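Local coordinates for glycoside Hydrolase (Bacteroides uniformis, PDB 5T9X), which probably hydrolyses agarose or a related red-algal galactan, as a family 16 glycoside hydrolase of a human gut bacterium, at residues 94-99 and 180-185; 104-109 and 147-152; 121-126 and 322-327; 163-168 and 333-338; 173-178 and 301-306. One frame throughout, in Å; residues are numbered along the deposited sequence.

Contact 1: 94-99 and 180-185; sequences DYYHAN and WMLSPD
Trp180 CH2 lies at the edge of the Tyr96 ring, near the phenol plane and 3.9 Å from Tyr96 CE1. One face of the same phenol is covered by the neighbouring imidazole, with His97 ND1 3.8 Å above the Tyr96 plane and displaced toward the rim. At the imidazole edge, His97 NE2 comes within 3.6 Å of Ser183 O, near the ring plane. Leu182 bridges the two rings with a single methyl: its CD2 is 3.3 Å from Tyr96 OH and 3.4 Å from His97 NE2, approaching both obliquely. A branched aliphatic chain suits this place because one arm can touch two aromatic partners at once. The carbon-to-polar-atom contacts are plain packing. In the family 16 beta-jelly roll, this joins the loop after strand 92-93 to the end of strand 176-182, a neighbour of strand 188-195, whose sequence fits the ExDxxE signature of the family. A bound imidazole about 3 Å from the Trp180 side chain may mark a pocket beside the indole. The phenol reaches across because CG of Tyr96 is turned directly opposite its own nitrogen (chi1 -177°), whereas His97 CG sits between nitrogen and carbonyl carbon (chi1 78°). Trp108 also meets the Tyr96 ring, the planes inclined at about 30°. Beside the imidazole, Pro184 CA lies 4.0 Å from His97 NE2.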
# COMPACT_ATOMS: atom_id res chain seq x y z
N ASP A 94 5.02 -1.39 14.39
CA ASP A 94 5.85 -0.49 13.54
C ASP A 94 6.96 -1.23 12.76
O ASP A 94 8.08 -0.72 12.59
CB ASP A 94 6.43 0.70 14.37
CG ASP A 94 7.13 0.26 15.66
OD1 ASP A 94 7.24 -0.96 15.90
OD2 ASP A 94 7.54 1.15 16.46
N TYR A 95 6.64 -2.43 12.28
CA TYR A 95 7.53 -3.18 11.39
C TYR A 95 6.69 -4.02 10.45
O TYR A 95 5.48 -3.98 10.51
CB TYR A 95 8.51 -4.06 12.21
CG TYR A 95 9.86 -4.22 11.55
CD1 TYR A 95 10.75 -3.17 11.49
CD2 TYR A 95 10.23 -5.43 10.96
CE1 TYR A 95 12.00 -3.32 10.87
CE2 TYR A 95 11.47 -5.60 10.35
CZ TYR A 95 12.35 -4.54 10.31
OH TYR A 95 13.58 -4.69 9.69
N TYR A 96 7.35 -4.73 9.54
CA TYR A 96 6.73 -5.70 8.61
C TYR A 96 6.35 -6.90 9.42
O TYR A 96 6.87 -7.07 10.52
CB TYR A 96 7.77 -6.06 7.54
CG TYR A 96 7.40 -6.97 6.40
CD1 TYR A 96 6.52 -6.57 5.41
CD2 TYR A 96 8.05 -8.19 6.24
CE1 TYR A 96 6.24 -7.39 4.32
CE2 TYR A 96 7.78 -9.02 5.16
CZ TYR A 96 6.89 -8.62 4.20
OH TYR A 96 6.65 -9.45 3.15
N HIS A 97 5.49 -7.75 8.87
CA HIS A 97 4.96 -8.92 9.57
C HIS A 97 5.98 -10.08 9.86
O HIS A 97 5.62 -11.07 10.47
CB HIS A 97 3.63 -9.43 8.88
CG HIS A 97 3.78 -10.23 7.61
ND1 HIS A 97 4.98 -10.74 7.15
CD2 HIS A 97 2.84 -10.66 6.74
CE1 HIS A 97 4.78 -11.40 6.03
NE2 HIS A 97 3.49 -11.38 5.76
N ALA A 98 7.23 -9.94 9.41
CA ALA A 98 8.29 -10.93 9.59
C ALA A 98 9.57 -10.14 9.74
O ALA A 98 9.59 -8.94 9.43
CB ALA A 98 8.39 -11.87 8.38
N ASN A 99 10.65 -10.77 10.18
CA ASN A 99 11.89 -10.05 10.42
C ASN A 99 12.72 -9.85 9.12
O ASN A 99 13.80 -10.38 8.96
CB ASN A 99 12.68 -10.73 11.53
CG ASN A 99 13.83 -9.86 12.05
OD1 ASN A 99 14.02 -8.69 11.64
ND2 ASN A 99 14.62 -10.44 12.95
N TRP A 180 -1.35 -2.03 1.42
CA TRP A 180 -1.53 -3.38 0.83
C TRP A 180 -1.77 -4.49 1.83
O TRP A 180 -1.68 -4.30 3.03
CB TRP A 180 -0.35 -3.73 -0.10
CG TRP A 180 1.01 -3.69 0.54
CD1 TRP A 180 1.63 -2.60 1.07
CD2 TRP A 180 1.94 -4.77 0.64
NE1 TRP A 180 2.88 -2.95 1.55
CE2 TRP A 180 3.11 -4.27 1.27
CE3 TRP A 180 1.89 -6.11 0.28
CZ2 TRP A 180 4.25 -5.07 1.55
CZ3 TRP A 180 3.03 -6.92 0.54
CH2 TRP A 180 4.18 -6.40 1.18
N MET A 181 -2.13 -5.65 1.32
CA MET A 181 -2.55 -6.75 2.15
C MET A 181 -1.78 -7.97 1.71
O MET A 181 -1.59 -8.17 0.54
CB MET A 181 -4.05 -6.96 2.03
CG MET A 181 -4.83 -5.70 2.33
SD MET A 181 -6.56 -5.97 2.64
CE MET A 181 -7.20 -6.29 1.01
N LEU A 182 -1.32 -8.74 2.68
CA LEU A 182 -0.51 -9.91 2.43
C LEU A 182 -0.84 -11.01 3.47
O LEU A 182 -0.91 -10.73 4.66
CB LEU A 182 0.96 -9.51 2.50
CG LEU A 182 2.03 -10.59 2.33
CD1 LEU A 182 1.98 -11.17 0.92
CD2 LEU A 182 3.40 -10.00 2.65
N SER A 183 -1.02 -12.24 2.98
CA SER A 183 -1.23 -13.41 3.83
C SER A 183 0.06 -13.72 4.59
O SER A 183 1.13 -13.49 4.04
CB SER A 183 -1.63 -14.62 3.00
OG SER A 183 -0.58 -15.04 2.14
N PRO A 184 -0.03 -14.23 5.85
CA PRO A 184 1.22 -14.51 6.62
C PRO A 184 2.19 -15.51 5.96
O PRO A 184 3.36 -15.40 6.20
CB PRO A 184 0.72 -15.07 7.96
CG PRO A 184 -0.69 -14.63 8.05
CD PRO A 184 -1.23 -14.42 6.67
N ASP A 185 1.70 -16.43 5.12
CA ASP A 185 2.57 -17.40 4.41
C ASP A 185 3.21 -16.86 3.10
O ASP A 185 3.89 -17.62 2.38
CB ASP A 185 1.80 -18.72 4.15
CG ASP A 185 0.78 -18.63 3.00
OD1 ASP A 185 0.63 -17.55 2.36
OD2 ASP A 185 0.12 -19.66 2.73

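Contact 2: 104-109 and 147-152; sequences APTIWQ and TYTGCV
Strands 106-108 and 147-149 run parallel, their axes 4.7 Å apart and inclined at 36°, within the mixed sheet of the beta-jelly roll. Four backbone bonds link them, from Thr147 N to Pro105 O, Ile107 N to Thr147 O, Thr149 N to Ile107 O and Gln109 N to Thr149 O. The third is the longest, at 3.3 Å between Thr149 N and Ile107 O, and its donor stands above the carbonyl plane. A cis peptide bond precedes Pro105, whose carbonyl takes the first rung. Thr106, Trp108, Thr147 and Thr149 share one face, where beta-branched threonines suit the extended backbone and Thr149 OG1 finds Glu123 O. Trp108 is clasped from both sides: Cys151 CB lies 3.5 Å from the centroid of its five-membered ring, and Thr106 CG2 covers the opposite face, while its NE1 donates to Met303 O. An alanine here is likely to open a gap between Cys151 and Thr106 and leave Met303 O without that donor. On the face of Ile107 and Tyr148, Gln109 CG lies over the phenol, 4.1 Å from its centroid. Cys151 SG, opposite its own nitrogen (chi1 -169°), sits 4.0 Å from the centroid of the Trp108 six-membered ring.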
# COMPACT_ATOMS: atom_id res chain seq x y z
N ALA A 104 15.94 -4.34 -1.14
CA ALA A 104 17.12 -3.49 -1.13
C ALA A 104 17.03 -2.38 -2.20
O ALA A 104 16.63 -2.66 -3.32
CB ALA A 104 18.36 -4.36 -1.33
N PRO A 105 17.40 -1.14 -1.88
CA PRO A 105 18.15 -0.75 -0.70
C PRO A 105 17.32 -0.21 0.47
O PRO A 105 17.87 0.48 1.34
CB PRO A 105 19.06 0.35 -1.24
CG PRO A 105 18.22 1.04 -2.24
CD PRO A 105 17.41 -0.07 -2.89
N THR A 106 16.03 -0.55 0.52
CA THR A 106 15.17 -0.24 1.66
C THR A 106 15.66 -0.89 2.93
O THR A 106 16.08 -2.04 2.92
CB THR A 106 13.75 -0.77 1.39
OG1 THR A 106 13.30 -0.26 0.12
CG2 THR A 106 12.77 -0.40 2.50
N ILE A 107 15.63 -0.15 4.01
CA ILE A 107 15.92 -0.69 5.35
C ILE A 107 14.89 -0.06 6.29
O ILE A 107 15.03 1.08 6.70
CB ILE A 107 17.34 -0.33 5.84
CG1 ILE A 107 18.41 -0.82 4.86
CG2 ILE A 107 17.60 -0.90 7.23
CD1 ILE A 107 19.78 -0.22 5.16
N TRP A 108 13.84 -0.82 6.62
CA TRP A 108 12.79 -0.33 7.49
C TRP A 108 13.32 -0.10 8.90
O TRP A 108 14.21 -0.82 9.36
CB TRP A 108 11.62 -1.28 7.49
CG TRP A 108 10.86 -1.30 6.19
CD1 TRP A 108 10.47 -0.22 5.45
CD2 TRP A 108 10.37 -2.45 5.49
NE1 TRP A 108 9.77 -0.63 4.33
CE2 TRP A 108 9.69 -1.99 4.35
CE3 TRP A 108 10.42 -3.82 5.74
CZ2 TRP A 108 9.10 -2.84 3.45
CZ3 TRP A 108 9.83 -4.65 4.87
CH2 TRP A 108 9.18 -4.18 3.72
N GLN A 109 12.79 0.95 9.52
CA GLN A 109 13.17 1.38 10.87
C GLN A 109 11.91 1.69 11.65
O GLN A 109 11.03 2.40 11.15
CB GLN A 109 14.00 2.66 10.79
CG GLN A 109 15.30 2.54 10.00
CD GLN A 109 16.34 1.70 10.72
OE1 GLN A 109 16.72 0.64 10.25
NE2 GLN A 109 16.78 2.17 11.87
N THR A 147 18.57 3.04 2.29
CA THR A 147 17.60 4.09 2.46
C THR A 147 16.70 3.71 3.62
O THR A 147 16.03 2.70 3.56
CB THR A 147 16.80 4.26 1.18
OG1 THR A 147 17.72 4.39 0.08
CG2 THR A 147 15.93 5.47 1.27
N TYR A 148 16.72 4.48 4.70
CA TYR A 148 15.90 4.18 5.87
C TYR A 148 14.49 4.70 5.62
O TYR A 148 14.31 5.80 5.11
CB TYR A 148 16.43 4.88 7.12
CG TYR A 148 17.67 4.35 7.77
CD1 TYR A 148 18.42 3.30 7.22
CD2 TYR A 148 18.13 4.95 8.95
CE1 TYR A 148 19.57 2.84 7.85
CE2 TYR A 148 19.28 4.49 9.59
CZ TYR A 148 19.99 3.44 9.03
OH TYR A 148 21.11 2.99 9.67
N THR A 149 13.50 3.89 5.98
CA THR A 149 12.12 4.33 5.92
C THR A 149 11.31 3.50 6.90
O THR A 149 11.88 2.92 7.83
CB THR A 149 11.60 4.29 4.48
OG1 THR A 149 10.35 4.98 4.41
CG2 THR A 149 11.43 2.86 3.98
N GLY A 150 10.00 3.45 6.73
CA GLY A 150 9.14 2.75 7.69
C GLY A 150 8.12 1.78 7.12
O GLY A 150 7.77 1.86 5.96
N CYS A 151 7.65 0.88 7.98
CA CYS A 151 6.65 -0.10 7.63
C CYS A 151 5.74 -0.38 8.82
O CYS A 151 6.22 -0.50 9.94
CB CYS A 151 7.33 -1.39 7.20
SG CYS A 151 6.23 -2.60 6.45
N VAL A 152 4.45 -0.50 8.56
CA VAL A 152 3.44 -0.75 9.57
C VAL A 152 2.64 -1.99 9.18
O VAL A 152 2.36 -2.22 8.00
CB VAL A 152 2.54 0.49 9.65
CG1 VAL A 152 1.22 0.23 10.36
CG2 VAL A 152 3.28 1.62 10.35

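Contact 3: 121-126 and 322-327; sequences RIETSR and MNKDNN
Arg121 and Asp325 are joined through one water: Arg121 NH2 donates to it at 2.9 Å, and the water donates onward to Asp325 OD1 at 3.0 Å. The charged atoms themselves, Arg121 NH2 and Asp325 OD1, are 4.3 Å apart, beyond a direct salt bridge, though their opposite charges probably still attract. This pairing lies at the rim of the jelly roll, where the chain leaving strand 119-122 meets the loop that leads into strand 329-341; the two strands are neighbours in a sheet, and Ile122 is joined to Phe329 by a backbone hydrogen bond. Inward, Thr124 OG1 approaches Asn327 O at 3.2 Å, a weak and unsettled bond, since Thr124 OG1 is also hydrogen-bonded with Thr149 OG1. The loop holds its own shape through asparagines, whose short amides reach nearby main-chain groups. Asn323 OD1 accepts from Asn326 N in an Asx motif, and Asn327 ND2 donates to Asn323 O at 3.1 Å; Asn327 OD1 is met by Ser173 OG. Farther out, the exposed Lys324 lays its methylenes beside Glu123. With Asn327 CG anti to its carbonyl carbon (chi1 -60°), the amide turns to these partners, while Asn327 CB packs 3.8 Å from Thr124 CB.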
# COMPACT_ATOMS: atom_id res chain seq x y z
N ARG A 121 2.29 8.82 9.76
CA ARG A 121 3.36 9.47 9.02
C ARG A 121 4.53 8.50 8.89
O ARG A 121 4.98 7.94 9.90
CB ARG A 121 3.81 10.75 9.74
CG ARG A 121 2.70 11.73 10.14
CD ARG A 121 3.21 12.87 11.04
NE ARG A 121 4.33 13.53 10.36
CZ ARG A 121 4.22 14.55 9.50
NH1 ARG A 121 3.03 15.14 9.23
NH2 ARG A 121 5.34 14.99 8.91
N ILE A 122 4.99 8.29 7.66
CA ILE A 122 6.14 7.45 7.41
C ILE A 122 7.20 8.30 6.77
O ILE A 122 6.99 8.79 5.68
CB ILE A 122 5.78 6.29 6.49
CG1 ILE A 122 4.66 5.49 7.12
CG2 ILE A 122 7.00 5.38 6.23
CD1 ILE A 122 4.31 4.26 6.33
N GLU A 123 8.34 8.48 7.44
CA GLU A 123 9.43 9.29 6.88
C GLU A 123 10.52 8.47 6.18
O GLU A 123 10.61 7.26 6.31
CB GLU A 123 10.00 10.29 7.92
CG GLU A 123 10.76 9.77 9.15
CD GLU A 123 11.62 10.88 9.83
OE1 GLU A 123 11.27 12.08 9.71
OE2 GLU A 123 12.66 10.55 10.48
N THR A 124 11.34 9.18 5.40
CA THR A 124 12.50 8.62 4.74
C THR A 124 13.75 9.47 5.01
O THR A 124 13.71 10.67 4.89
CB THR A 124 12.23 8.57 3.25
OG1 THR A 124 11.06 7.80 3.04
CG2 THR A 124 13.37 7.94 2.49
N SER A 125 14.85 8.82 5.36
CA SER A 125 16.11 9.51 5.58
C SER A 125 17.22 8.62 5.12
O SER A 125 17.00 7.47 4.78
CB SER A 125 16.28 9.86 7.06
OG SER A 125 16.61 8.72 7.84
N ARG A 126 18.43 9.16 5.13
CA ARG A 126 19.64 8.41 4.86
C ARG A 126 20.78 9.05 5.64
O ARG A 126 21.29 10.09 5.24
CB ARG A 126 19.94 8.38 3.35
CG ARG A 126 21.16 7.56 3.00
CD ARG A 126 21.47 7.54 1.52
NE ARG A 126 20.41 6.93 0.73
CZ ARG A 126 19.85 7.45 -0.36
NH1 ARG A 126 20.25 8.61 -0.87
NH2 ARG A 126 18.86 6.80 -0.98
N MET A 322 16.79 16.11 1.76
CA MET A 322 16.85 17.33 2.61
C MET A 322 15.44 17.87 2.97
O MET A 322 15.25 18.44 4.03
CB MET A 322 17.68 18.47 1.96
CG MET A 322 19.19 18.23 1.79
SD MET A 322 20.04 17.52 3.23
CE MET A 322 20.05 18.86 4.45
N ASN A 323 14.49 17.70 2.07
CA ASN A 323 13.10 18.09 2.27
C ASN A 323 12.28 16.91 2.83
O ASN A 323 11.87 16.02 2.07
CB ASN A 323 12.52 18.55 0.93
CG ASN A 323 11.13 19.11 1.07
OD1 ASN A 323 10.35 18.73 1.95
ND2 ASN A 323 10.80 20.03 0.19
N LYS A 324 12.02 16.91 4.13
CA LYS A 324 11.41 15.77 4.80
C LYS A 324 9.91 15.61 4.53
O LYS A 324 9.41 14.48 4.53
CB LYS A 324 11.69 15.83 6.30
CG LYS A 324 13.18 15.81 6.63
CD LYS A 324 13.44 15.55 8.10
CE LYS A 324 14.87 15.92 8.48
NZ LYS A 324 15.30 15.34 9.80
N ASP A 325 9.20 16.72 4.29
CA ASP A 325 7.79 16.67 3.91
C ASP A 325 7.58 15.95 2.56
O ASP A 325 6.68 15.11 2.42
CB ASP A 325 7.15 18.07 3.91
CG ASP A 325 7.05 18.69 5.34
OD1 ASP A 325 7.15 17.98 6.38
OD2 ASP A 325 6.85 19.92 5.42
N ASN A 326 8.42 16.23 1.57
CA ASN A 326 8.38 15.49 0.30
C ASN A 326 8.55 13.97 0.42
O ASN A 326 8.04 13.24 -0.45
CB ASN A 326 9.45 16.00 -0.66
CG ASN A 326 9.05 17.27 -1.38
OD1 ASN A 326 7.94 17.76 -1.26
ND2 ASN A 326 9.99 17.80 -2.14
N ASN A 327 9.28 13.50 1.44
CA ASN A 327 9.56 12.07 1.56
C ASN A 327 8.84 11.47 2.75
O ASN A 327 9.29 10.47 3.30
CB ASN A 327 11.07 11.84 1.61
CG ASN A 327 11.76 12.34 0.35
OD1 ASN A 327 11.69 11.72 -0.70
ND2 ASN A 327 12.41 13.47 0.46
O HOH W 1 4.57 16.52 6.58

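Contact 4: 163-168 and 333-338; sequences YVEAYA and WIRIYK
Strands 163-168 and 333-338 run antiparallel at 167°, with Tyr163–Tyr337, Glu165–Arg335 and Tyr167–Trp333 as hydrogen-bonded pairs in a sheet of the beta-jelly roll. Those pairs also carry the polar and aromatic face. Arg335 grips one carboxylate oxygen side-on: its NE lies 2.9 Å and its NH2 2.7 Å from Glu165 OE1, both nitrogens from the same side of the carboxylate plane, which is turned 32° from the guanidinium. Arg335 CG lies between nitrogen and carbonyl carbon (chi1 70°), and the chain, extended from there to NE, runs alongside the glutamate. Trp333 leans over the neighbouring strand, and Tyr167 CB sits 3.4 Å from its six-membered ring centroid, while Glu165 OE1 meets the indole edge 3.4 Å from CH2 of Trp333. A serine in place of Trp333 would probably uncover Tyr167 CB and one flank of the Glu165 carboxylate, opening a gap beside the salt bridge. The other face, with Val164, Ala166, Ile334 and Ile336, is aliphatic and packs into the sandwich, where Ile334 touches Ile301. The Trp333 side chain comes about 5 Å from the sodium ion, which Asp332 helps bind. The buried charges thus probably compensate each other in large part, with Phe55 O taking a further N-H of Arg335.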
# COMPACT_ATOMS: atom_id res chain seq x y z
N TYR A 163 -14.28 -4.50 2.72
CA TYR A 163 -13.95 -3.28 2.00
C TYR A 163 -12.92 -2.57 2.81
O TYR A 163 -13.16 -2.32 3.97
CB TYR A 163 -15.18 -2.40 1.80
CG TYR A 163 -14.86 -1.15 1.05
CD1 TYR A 163 -14.48 -1.20 -0.29
CD2 TYR A 163 -14.93 0.10 1.65
CE1 TYR A 163 -14.16 -0.05 -1.00
CE2 TYR A 163 -14.61 1.26 0.94
CZ TYR A 163 -14.23 1.17 -0.38
OH TYR A 163 -13.92 2.29 -1.09
N VAL A 164 -11.76 -2.30 2.21
CA VAL A 164 -10.65 -1.61 2.92
C VAL A 164 -10.33 -0.36 2.13
O VAL A 164 -10.11 -0.46 0.91
CB VAL A 164 -9.39 -2.47 3.02
CG1 VAL A 164 -8.28 -1.75 3.78
CG2 VAL A 164 -9.70 -3.83 3.64
N GLU A 165 -10.35 0.81 2.78
CA GLU A 165 -10.19 2.10 2.09
C GLU A 165 -9.21 2.94 2.88
O GLU A 165 -9.40 3.08 4.06
CB GLU A 165 -11.53 2.84 1.94
CG GLU A 165 -11.58 3.95 0.90
CD GLU A 165 -12.95 4.65 0.78
OE1 GLU A 165 -13.32 5.34 1.76
OE2 GLU A 165 -13.66 4.56 -0.26
N ALA A 166 -8.18 3.48 2.22
CA ALA A 166 -7.33 4.47 2.86
C ALA A 166 -7.57 5.84 2.25
O ALA A 166 -7.98 5.95 1.11
CB ALA A 166 -5.87 4.09 2.75
N TYR A 167 -7.36 6.86 3.07
CA TYR A 167 -7.37 8.26 2.67
C TYR A 167 -5.93 8.74 2.90
O TYR A 167 -5.45 8.80 4.06
CB TYR A 167 -8.34 9.06 3.54
CG TYR A 167 -8.71 10.45 3.05
CD1 TYR A 167 -9.09 10.64 1.74
CD2 TYR A 167 -8.75 11.54 3.92
CE1 TYR A 167 -9.48 11.89 1.28
CE2 TYR A 167 -9.13 12.81 3.47
CZ TYR A 167 -9.50 12.97 2.14
OH TYR A 167 -9.88 14.18 1.61
N ALA A 168 -5.24 9.01 1.80
CA ALA A 168 -3.80 9.10 1.83
C ALA A 168 -3.27 10.12 0.86
O ALA A 168 -3.85 10.37 -0.21
CB ALA A 168 -3.22 7.76 1.50
N TRP A 333 -6.59 8.39 7.44
CA TRP A 333 -7.31 7.28 8.02
C TRP A 333 -7.35 6.06 7.12
O TRP A 333 -7.10 6.13 5.88
CB TRP A 333 -8.76 7.69 8.37
CG TRP A 333 -9.59 8.41 7.35
CD1 TRP A 333 -9.90 9.71 7.37
CD2 TRP A 333 -10.29 7.86 6.22
NE1 TRP A 333 -10.72 10.04 6.33
CE2 TRP A 333 -10.98 8.92 5.60
CE3 TRP A 333 -10.39 6.58 5.65
CZ2 TRP A 333 -11.75 8.75 4.47
CZ3 TRP A 333 -11.16 6.41 4.52
CH2 TRP A 333 -11.83 7.49 3.94
N ILE A 334 -7.71 4.95 7.75
CA ILE A 334 -7.95 3.70 7.07
C ILE A 334 -9.15 3.02 7.72
O ILE A 334 -9.17 2.83 8.93
CB ILE A 334 -6.69 2.81 7.04
CG1 ILE A 334 -6.93 1.58 6.19
CG2 ILE A 334 -6.24 2.39 8.44
CD1 ILE A 334 -5.64 0.82 5.93
N ARG A 335 -10.14 2.67 6.90
CA ARG A 335 -11.40 2.12 7.38
C ARG A 335 -11.72 0.81 6.69
O ARG A 335 -11.37 0.64 5.54
CB ARG A 335 -12.52 3.13 7.19
CG ARG A 335 -12.94 3.41 5.77
CD ARG A 335 -14.01 4.48 5.77
NE ARG A 335 -14.41 4.85 4.41
CZ ARG A 335 -15.55 5.46 4.09
NH1 ARG A 335 -16.48 5.73 5.01
NH2 ARG A 335 -15.79 5.80 2.81
N ILE A 336 -12.42 -0.07 7.40
CA ILE A 336 -12.64 -1.47 7.02
C ILE A 336 -14.06 -1.83 7.38
O ILE A 336 -14.47 -1.64 8.52
CB ILE A 336 -11.70 -2.38 7.82
CG1 ILE A 336 -10.25 -1.90 7.70
CG2 ILE A 336 -11.78 -3.82 7.36
CD1 ILE A 336 -9.28 -2.77 8.45
N TYR A 337 -14.82 -2.36 6.41
CA TYR A 337 -16.21 -2.76 6.61
C TYR A 337 -16.40 -4.17 6.08
O TYR A 337 -15.80 -4.55 5.06
CB TYR A 337 -17.21 -1.86 5.86
CG TYR A 337 -17.20 -0.39 6.24
CD1 TYR A 337 -18.12 0.15 7.17
CD2 TYR A 337 -16.28 0.49 5.65
CE1 TYR A 337 -18.11 1.50 7.51
CE2 TYR A 337 -16.26 1.83 6.00
CZ TYR A 337 -17.17 2.32 6.92
OH TYR A 337 -17.13 3.63 7.23
N LYS A 338 -17.25 -4.93 6.77
CA LYS A 338 -17.71 -6.22 6.29
C LYS A 338 -19.22 -6.19 6.22
O LYS A 338 -19.87 -5.53 7.04
CB LYS A 338 -17.30 -7.33 7.24
CG LYS A 338 -15.80 -7.45 7.47
CD LYS A 338 -15.55 -8.67 8.35
CE LYS A 338 -14.77 -9.77 7.65
NZ LYS A 338 -15.29 -10.37 6.40

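Contact 5: 173-178 and 301-306; sequences STMASD and INMEDQ
Glu304 O receives Ala176 N at 2.9 Å and, weakly, a water that also links Thr174 O to Gln306 N. The bond belongs to an antiparallel ladder between strands 176-178 and 301-304, neighbours in a sheet of the beta-jelly roll. On the face of Ala176, Asp178, Asn302 and Glu304, acids and amides crowd together, and the two carboxylates probably repel. The Glu304 carboxylate is held at both oxygens, OE2 by Asn302 ND2 at 3.2 Å and OE1 by Gln306 NE2 at 3.1 Å, each on its anti side, which fixes its rotation. Gln306 is also bonded through OE1 with Tyr196 OH and through NE2 with Glu194. Asp178 OD2 lies 2.8 Å from Asn302 OD1, two unbonded acceptors, the carboxylate and amide planes 76° apart. A bound imidazole about 3 Å from the Glu304 side chain may mark a pocket on this face, probably part of the substrate cleft. Ala176 suits the crowded side, its small CB packing 3.7 Å from Gln306 NE2. Met303, on the opposite face, fills the sandwich interior against Phe329 with its flexible thioether. Bent at chi3 (79°), its chain brings Met303 CE to 3.5 Å from Met175 CB, while Met175 SD rests 3.6 Å from Asp305 CB.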
# COMPACT_ATOMS: atom_id res chain seq x y z
N SER A 173 8.00 11.86 -3.92
CA SER A 173 9.23 11.12 -3.74
C SER A 173 9.36 10.05 -4.82
O SER A 173 8.37 9.54 -5.35
CB SER A 173 9.18 10.45 -2.38
OG SER A 173 10.45 9.92 -2.04
N THR A 174 10.59 9.68 -5.15
CA THR A 174 10.77 8.50 -6.01
C THR A 174 10.51 7.18 -5.24
O THR A 174 10.35 6.13 -5.84
CB THR A 174 12.16 8.50 -6.66
OG1 THR A 174 13.17 8.53 -5.64
CG2 THR A 174 12.31 9.69 -7.57
N MET A 175 10.48 7.25 -3.92
CA MET A 175 10.03 6.13 -3.09
C MET A 175 8.60 5.72 -3.44
O MET A 175 7.77 6.56 -3.76
CB MET A 175 10.02 6.54 -1.62
CG MET A 175 11.37 6.96 -1.02
SD MET A 175 12.44 5.53 -0.79
CE MET A 175 11.72 4.81 0.68
N ALA A 176 8.32 4.43 -3.32
CA ALA A 176 6.96 3.94 -3.38
C ALA A 176 6.22 4.30 -2.10
O ALA A 176 6.79 4.18 -1.02
CB ALA A 176 6.95 2.43 -3.57
N SER A 177 4.98 4.76 -2.24
CA SER A 177 4.03 4.89 -1.11
C SER A 177 3.00 3.76 -1.26
O SER A 177 2.41 3.61 -2.34
CB SER A 177 3.32 6.23 -1.18
OG SER A 177 4.24 7.32 -1.18
N ASP A 178 2.85 2.93 -0.22
CA ASP A 178 2.11 1.66 -0.33
C ASP A 178 1.12 1.41 0.79
O ASP A 178 1.46 1.52 1.99
CB ASP A 178 3.06 0.45 -0.30
CG ASP A 178 4.09 0.44 -1.43
OD1 ASP A 178 3.72 0.49 -2.63
OD2 ASP A 178 5.29 0.36 -1.10
N ILE A 301 1.14 -0.89 5.58
CA ILE A 301 1.29 0.45 5.09
C ILE A 301 2.78 0.72 5.17
O ILE A 301 3.36 0.57 6.26
CB ILE A 301 0.53 1.46 5.98
CG1 ILE A 301 -0.94 1.07 6.12
CG2 ILE A 301 0.64 2.87 5.41
CD1 ILE A 301 -1.71 1.88 7.15
N ASN A 302 3.40 1.12 4.06
CA ASN A 302 4.83 1.45 4.12
C ASN A 302 5.32 2.40 3.04
O ASN A 302 4.57 2.80 2.16
CB ASN A 302 5.64 0.15 4.10
CG ASN A 302 5.61 -0.58 2.75
OD1 ASN A 302 5.41 0.01 1.71
ND2 ASN A 302 5.89 -1.87 2.78
N MET A 303 6.61 2.72 3.10
CA MET A 303 7.32 3.12 1.89
C MET A 303 8.45 2.14 1.56
O MET A 303 8.97 1.46 2.43
CB MET A 303 7.85 4.53 1.99
CG MET A 303 6.83 5.62 2.31
SD MET A 303 7.62 7.25 2.60
CE MET A 303 7.88 7.73 0.91
N GLU A 304 8.82 2.09 0.28
CA GLU A 304 9.85 1.20 -0.23
C GLU A 304 10.71 1.96 -1.24
O GLU A 304 10.19 2.66 -2.09
CB GLU A 304 9.22 -0.02 -0.94
CG GLU A 304 8.45 -0.96 -0.03
CD GLU A 304 7.73 -2.12 -0.74
OE1 GLU A 304 7.83 -2.27 -1.99
OE2 GLU A 304 7.03 -2.90 -0.01
N ASP A 305 12.03 1.81 -1.13
CA ASP A 305 12.95 2.11 -2.22
C ASP A 305 13.14 0.81 -3.01
O ASP A 305 14.00 -0.00 -2.68
CB ASP A 305 14.30 2.57 -1.67
CG ASP A 305 15.14 3.27 -2.69
OD1 ASP A 305 14.77 3.29 -3.90
OD2 ASP A 305 16.17 3.83 -2.25
N GLN A 306 12.29 0.62 -4.01
CA GLN A 306 12.16 -0.68 -4.65
C GLN A 306 13.34 -0.99 -5.54
O GLN A 306 13.83 -0.10 -6.22
CB GLN A 306 10.88 -0.75 -5.46
CG GLN A 306 9.64 -0.83 -4.59
CD GLN A 306 8.35 -0.70 -5.39
OE1 GLN A 306 8.35 -0.26 -6.53
NE2 GLN A 306 7.24 -1.07 -4.77
O HOH W 2 11.08 2.95 -5.43

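How the contacts relate
Contacts 2, 4 and 5 are buried strand pairings, while contacts 1 and 3 tie loops to strand ends nearer the surface. Contacts 2 and 5 meet directly, since strands 140-154 and 298-304 are neighbours in the mixed sheet; contact 1 shares strand 176-182 with contact 5. Contact 4 lies in the other sheet, which contact 3 also reaches, and its Ile334 packs on Ile301 of contact 5 across the sandwich. Chemistry follows place: contact 2 combines a parallel ladder with aromatic packing, contact 4 buries a salt bridge, contact 5 clusters acids and amides beside a probable pocket, contact 1 is aromatic and aliphatic touch, and contact 3 joins its charges through a water, with light packing.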